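Putative oxidoreductase (Pseudomonas putida, PDB 3L6D) probably binds NADP and acts as an oxidoreductase related to 6-phosphogluconate dehydrogenase and the NADPH-dependent reductive aminases. Local coordinates at the interface of chains A and B. Numbering follows the deposited sequence. Chains: chain A/B, Putative oxidoreductase.

Contact 1: the interface of chains A and B. Residues chain A 190, 194, 208, 212; chain B 223, 227, 230.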
# COMPACT_ATOMS: atom_id res chain seq x y z
N PHE A 190 7.18 2.95 -1.67
CA PHE A 190 7.70 1.86 -2.52
C PHE A 190 8.93 2.31 -3.35
O PHE A 190 9.91 1.59 -3.35
CB PHE A 190 6.58 1.27 -3.43
CG PHE A 190 7.03 0.07 -4.26
CD1 PHE A 190 7.07 -1.21 -3.71
CD2 PHE A 190 7.37 0.24 -5.61
CE1 PHE A 190 7.50 -2.33 -4.49
CE2 PHE A 190 7.80 -0.85 -6.37
CZ PHE A 190 7.84 -2.14 -5.80
N VAL A 194 12.72 0.66 -2.91
CA VAL A 194 13.44 0.08 -4.04
C VAL A 194 14.77 0.81 -4.27
O VAL A 194 15.82 0.17 -4.49
CB VAL A 194 12.57 0.09 -5.31
CG1 VAL A 194 13.39 -0.24 -6.55
CG2 VAL A 194 11.40 -0.90 -5.12
N ALA A 208 12.38 -5.02 -7.13
CA ALA A 208 11.09 -4.33 -7.12
C ALA A 208 9.94 -5.37 -7.11
O ALA A 208 8.99 -5.28 -6.29
CB ALA A 208 10.97 -3.40 -8.30
N LEU A 212 7.38 -6.08 -3.94
CA LEU A 212 5.90 -5.98 -4.07
C LEU A 212 5.23 -7.27 -3.64
O LEU A 212 4.31 -7.25 -2.82
CB LEU A 212 5.46 -5.67 -5.52
CG LEU A 212 3.96 -5.37 -5.77
CD1 LEU A 212 3.52 -4.21 -4.84
CD2 LEU A 212 3.66 -5.00 -7.21
N LEU B 223 1.54 0.26 -8.32
CA LEU B 223 2.77 -0.45 -7.94
C LEU B 223 3.16 -1.53 -8.96
O LEU B 223 4.33 -1.67 -9.30
CB LEU B 223 2.66 -1.06 -6.54
CG LEU B 223 2.45 -0.10 -5.36
CD1 LEU B 223 2.38 -0.86 -4.03
CD2 LEU B 223 3.58 0.86 -5.33
N VAL B 227 6.60 -1.56 -11.15
CA VAL B 227 7.47 -2.75 -11.24
C VAL B 227 7.76 -3.11 -12.72
O VAL B 227 8.90 -3.38 -13.09
CB VAL B 227 6.88 -3.98 -10.48
CG1 VAL B 227 7.65 -5.25 -10.83
CG2 VAL B 227 6.88 -3.76 -8.94
N LEU B 230 10.15 -0.59 -14.01
CA LEU B 230 11.48 -0.76 -13.44
C LEU B 230 12.22 -1.96 -14.06
O LEU B 230 13.45 -1.89 -14.31
CB LEU B 230 11.40 -0.91 -11.92
CG LEU B 230 10.98 0.31 -11.11
CD1 LEU B 230 10.70 -0.09 -9.64
CD2 LEU B 230 12.05 1.44 -11.20
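The ring of A:Phe190 lies between two methyls on opposite faces: CD2 of B:Leu223 on one, about 3.5 Å from the plane and displaced past the CG end, and CG2 of A:Val194 on the other, offset toward the rim. The same leucine methyl is 3.6 Å from CB of A:Phe190. At the far end CZ lies 3.7 Å from CG2 of B:Val227, the two side chains crossing at about a right angle. At the edge, in plane, stand the backbone O of A:Ala208 and N of A:Leu212, so helix 204-232 of the same chain borders the ring. Because CG of A:Phe190 is anti to the backbone N (chi1 -176°), the ring extends from helix 169-199 toward that neighbour. B:Leu223 divides its branches: CD2 takes the phenylalanine, whereas CD1 meets CD1 of A:Leu212 at 3.6 Å. The other branch of A:Leu212, CD2, lies 3.9 Å from CG2 of B:Val227. That valine methyl is therefore shared between ring and leucine. Farther along, CD1 of B:Leu230 packs on CB of A:Ala208 at 3.6 Å and approaches CG1 of A:Val194, tip to tip, at 4.1 Å. The small alanine side chain probably allows this close approach. In the fold, B:Leu223, B:Val227 and B:Leu230 follow one another along helix 204-232 of chain B, and their row lies against helices 169-199 and 204-232 of chain A, in the helical C-terminal region of this dehydrogenase-like family.

Contact 2: the interface of chains A and B. Residues chain A 230, 290; chain B 191, 194, 204-205, 208.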
# COMPACT_ATOMS: atom_id res chain seq x y z
N LEU A 230 -10.26 0.64 13.97
CA LEU A 230 -10.71 2.03 13.94
C LEU A 230 -12.25 2.11 13.89
O LEU A 230 -12.82 3.05 14.40
CB LEU A 230 -10.10 2.79 12.75
CG LEU A 230 -8.57 2.98 12.74
CD1 LEU A 230 -8.09 3.45 11.38
CD2 LEU A 230 -8.12 3.96 13.84
N THR A 290 -3.08 6.70 14.42
CA THR A 290 -4.14 7.57 13.93
C THR A 290 -4.55 8.71 14.87
O THR A 290 -4.76 9.85 14.43
CB THR A 290 -5.37 6.70 13.60
OG1 THR A 290 -5.02 5.80 12.53
CG2 THR A 290 -6.52 7.54 13.19
N PHE B 191 -2.48 5.66 8.29
CA PHE B 191 -2.81 6.29 9.57
C PHE B 191 -2.80 7.80 9.47
O PHE B 191 -3.72 8.45 9.98
CB PHE B 191 -1.92 5.78 10.74
CG PHE B 191 -1.88 4.30 10.87
CD1 PHE B 191 -3.02 3.53 10.61
CD2 PHE B 191 -0.71 3.64 11.25
CE1 PHE B 191 -2.99 2.14 10.72
CE2 PHE B 191 -0.67 2.25 11.37
CZ PHE B 191 -1.81 1.50 11.11
N VAL B 194 -5.92 9.04 7.27
CA VAL B 194 -7.12 8.88 8.11
C VAL B 194 -7.20 9.94 9.24
O VAL B 194 -8.24 10.57 9.47
CB VAL B 194 -7.21 7.44 8.68
CG1 VAL B 194 -8.31 7.34 9.76
CG2 VAL B 194 -7.53 6.45 7.57
N VAL B 204 -12.97 9.15 11.80
CA VAL B 204 -12.06 8.03 11.55
C VAL B 204 -12.85 6.74 11.31
O VAL B 204 -12.58 6.03 10.37
CB VAL B 204 -11.02 7.92 12.70
CG1 VAL B 204 -10.22 6.65 12.60
CG2 VAL B 204 -10.10 9.13 12.68
N SER B 205 -13.88 6.50 12.12
CA SER B 205 -14.68 5.27 12.07
C SER B 205 -15.55 5.02 10.84
O SER B 205 -15.94 3.87 10.59
CB SER B 205 -15.57 5.13 13.32
OG SER B 205 -16.37 6.28 13.52
N ALA B 208 -12.22 5.43 7.43
CA ALA B 208 -11.12 4.47 7.28
C ALA B 208 -11.50 3.42 6.27
O ALA B 208 -10.74 3.16 5.34
CB ALA B 208 -10.77 3.81 8.65
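A:Leu230 packs against B:Val204 where the helical C-terminal regions of two reductive aminase-like subunits meet. The tight part centres on CG1 of B:Val204, which lies 3.6 Å from CD2 of A:Leu230 and within about 4 Å of its CB, CG and CD1 as well; one valine methyl thus touches the leucine along its length. The valine's chi1 of 170° sets this methyl anti to the backbone N and directs it across the contact. CD1 of A:Leu230 also meets CB of B:Ala208 at 3.8 Å, so the fork straddles B:Val204 and B:Ala208 of chain B helix 204-232, CD2 on the valine and CD1 reaching both. An alanine in place of A:Leu230 would remove both branches and would probably leave B:Ala208 CB without this partner and B:Val204 CG1 with part of its packing, opening a gap between the helices. A:Thr290, in the 3-10 helix 286-293, closes the packed part: its CG2 methyl meets CG1 of B:Val204 at 3.8 Å, tip to tip, and CG1 of B:Val194 at 3.9 Å. Contact is looser at the margins, where fewer atoms meet. B:Phe191 is touched mainly by the threonine hydroxyl OG1, 3.6 Å from its CB, and the two side chains cross at about a right angle. B:Ser205 hides essentially no surface and meets the partner mainly through CB, 3.6 Å from the backbone O of A:Leu230.

Contact 3: the interface of chains A and B. Residues chain A 216-217; chain B 133, 136, 138-139.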
# COMPACT_ATOMS: atom_id res chain seq x y z
N ARG A 216 2.78 -7.62 -0.23
CA ARG A 216 1.37 -7.38 -0.64
C ARG A 216 0.39 -7.80 0.45
O ARG A 216 -0.36 -6.97 0.95
CB ARG A 216 1.03 -8.08 -1.97
CG ARG A 216 -0.49 -8.15 -2.23
CD ARG A 216 -0.86 -8.71 -3.59
NE ARG A 216 -0.49 -10.12 -3.73
CZ ARG A 216 -1.03 -11.10 -3.03
NH1 ARG A 216 -1.95 -10.85 -2.10
NH2 ARG A 216 -0.65 -12.35 -3.25
N PHE A 217 0.40 -9.07 0.80
CA PHE A 217 -0.55 -9.59 1.77
C PHE A 217 -0.36 -9.00 3.15
O PHE A 217 -1.34 -8.61 3.80
CB PHE A 217 -0.49 -11.13 1.84
CG PHE A 217 -1.42 -11.74 2.88
CD1 PHE A 217 -2.77 -11.91 2.61
CD2 PHE A 217 -0.92 -12.14 4.11
CE1 PHE A 217 -3.64 -12.45 3.58
CE2 PHE A 217 -1.76 -12.68 5.08
CZ PHE A 217 -3.14 -12.84 4.80
N ASN B 133 -1.15 -14.52 11.59
CA ASN B 133 -1.00 -15.09 10.25
C ASN B 133 0.18 -16.09 10.07
O ASN B 133 0.55 -16.46 8.95
CB ASN B 133 -0.95 -13.98 9.20
CG ASN B 133 -2.25 -13.23 9.11
OD1 ASN B 133 -3.32 -13.84 8.97
ND2 ASN B 133 -2.18 -11.91 9.22
N HIS B 136 -0.38 -19.09 7.64
CA HIS B 136 -1.22 -18.65 6.53
C HIS B 136 -0.56 -18.99 5.19
O HIS B 136 0.64 -18.75 5.01
CB HIS B 136 -1.49 -17.13 6.59
CG HIS B 136 -2.74 -16.71 5.88
ND1 HIS B 136 -2.88 -16.78 4.51
CD2 HIS B 136 -3.94 -16.29 6.35
CE1 HIS B 136 -4.11 -16.42 4.17
NE2 HIS B 136 -4.77 -16.12 5.27
N GLU B 138 -0.86 -17.41 2.50
CA GLU B 138 -0.39 -16.16 1.86
C GLU B 138 0.74 -15.43 2.60
O GLU B 138 1.26 -14.45 2.10
CB GLU B 138 -1.56 -15.20 1.60
CG GLU B 138 -2.68 -15.84 0.71
CD GLU B 138 -3.69 -14.81 0.15
OE1 GLU B 138 -3.26 -13.88 -0.59
OE2 GLU B 138 -4.92 -14.94 0.43
N SER B 139 1.10 -15.88 3.81
CA SER B 139 2.23 -15.26 4.56
C SER B 139 3.59 -15.55 3.92
O SER B 139 3.79 -16.62 3.30
CB SER B 139 2.22 -15.72 6.02
OG SER B 139 1.14 -15.11 6.74
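Helix 204-232 of chain A, from the C-terminal region of this reductive aminase-like protein, sets A:Phe217 against the segment around the 3-10 helix 131-133 of chain B, in the sequence range of the NAD-binding domain. The phenylalanine hides 104 Å² under the partner. B:Glu138 CB sits over one face of its ring, offset toward the rim and 3.7 Å from the centroid, a CH-pi contact. The ring's CZ points into the face of the B:His136 imidazole, 3.6 Å above its plane and over the centre, with the two side chains crossing at about a right angle. A chi1 of 177° carries the phenylalanine CG anti to its own N and projects the ring toward chain B. The imidazole is held at its edge: the backbone N of B:Glu138 donates to ND1 at 2.9 Å, with an angle of 165° at the hydrogen and almost in the ring plane. Nearby, the B:Ser139 hydroxyl OG bonds to the backbone O of B:Asn133 at 2.7 Å, tying together the stretch bordering CE2 of A:Phe217. Beside the ring, the carboxylate OE1 of B:Glu138 and NH1 of A:Arg216 form a long salt bridge at 3.6 Å. OE1 lies at the edge of the guanidinium, and the two planes are turned 45° apart.

Helix 204-232 runs through all three contacts. In contact 1 both chains supply it, in contact 2 it again comes from both, and in contact 3 chain A's copy reaches the partner's NAD-binding domain range. Centres of the C-alpha atoms lie about 26 Å apart for contacts 1 and 2, about 18 Å for contacts 1 and 3, and about 23 Å for contacts 2 and 3. Residues 194, 208 and 230 serve in contacts 1 and 2 with chains exchanged, so the two patches are partly two-fold twins at separate places. This symmetric arrangement is consistent with a dimer, though the structure alone does not prove it.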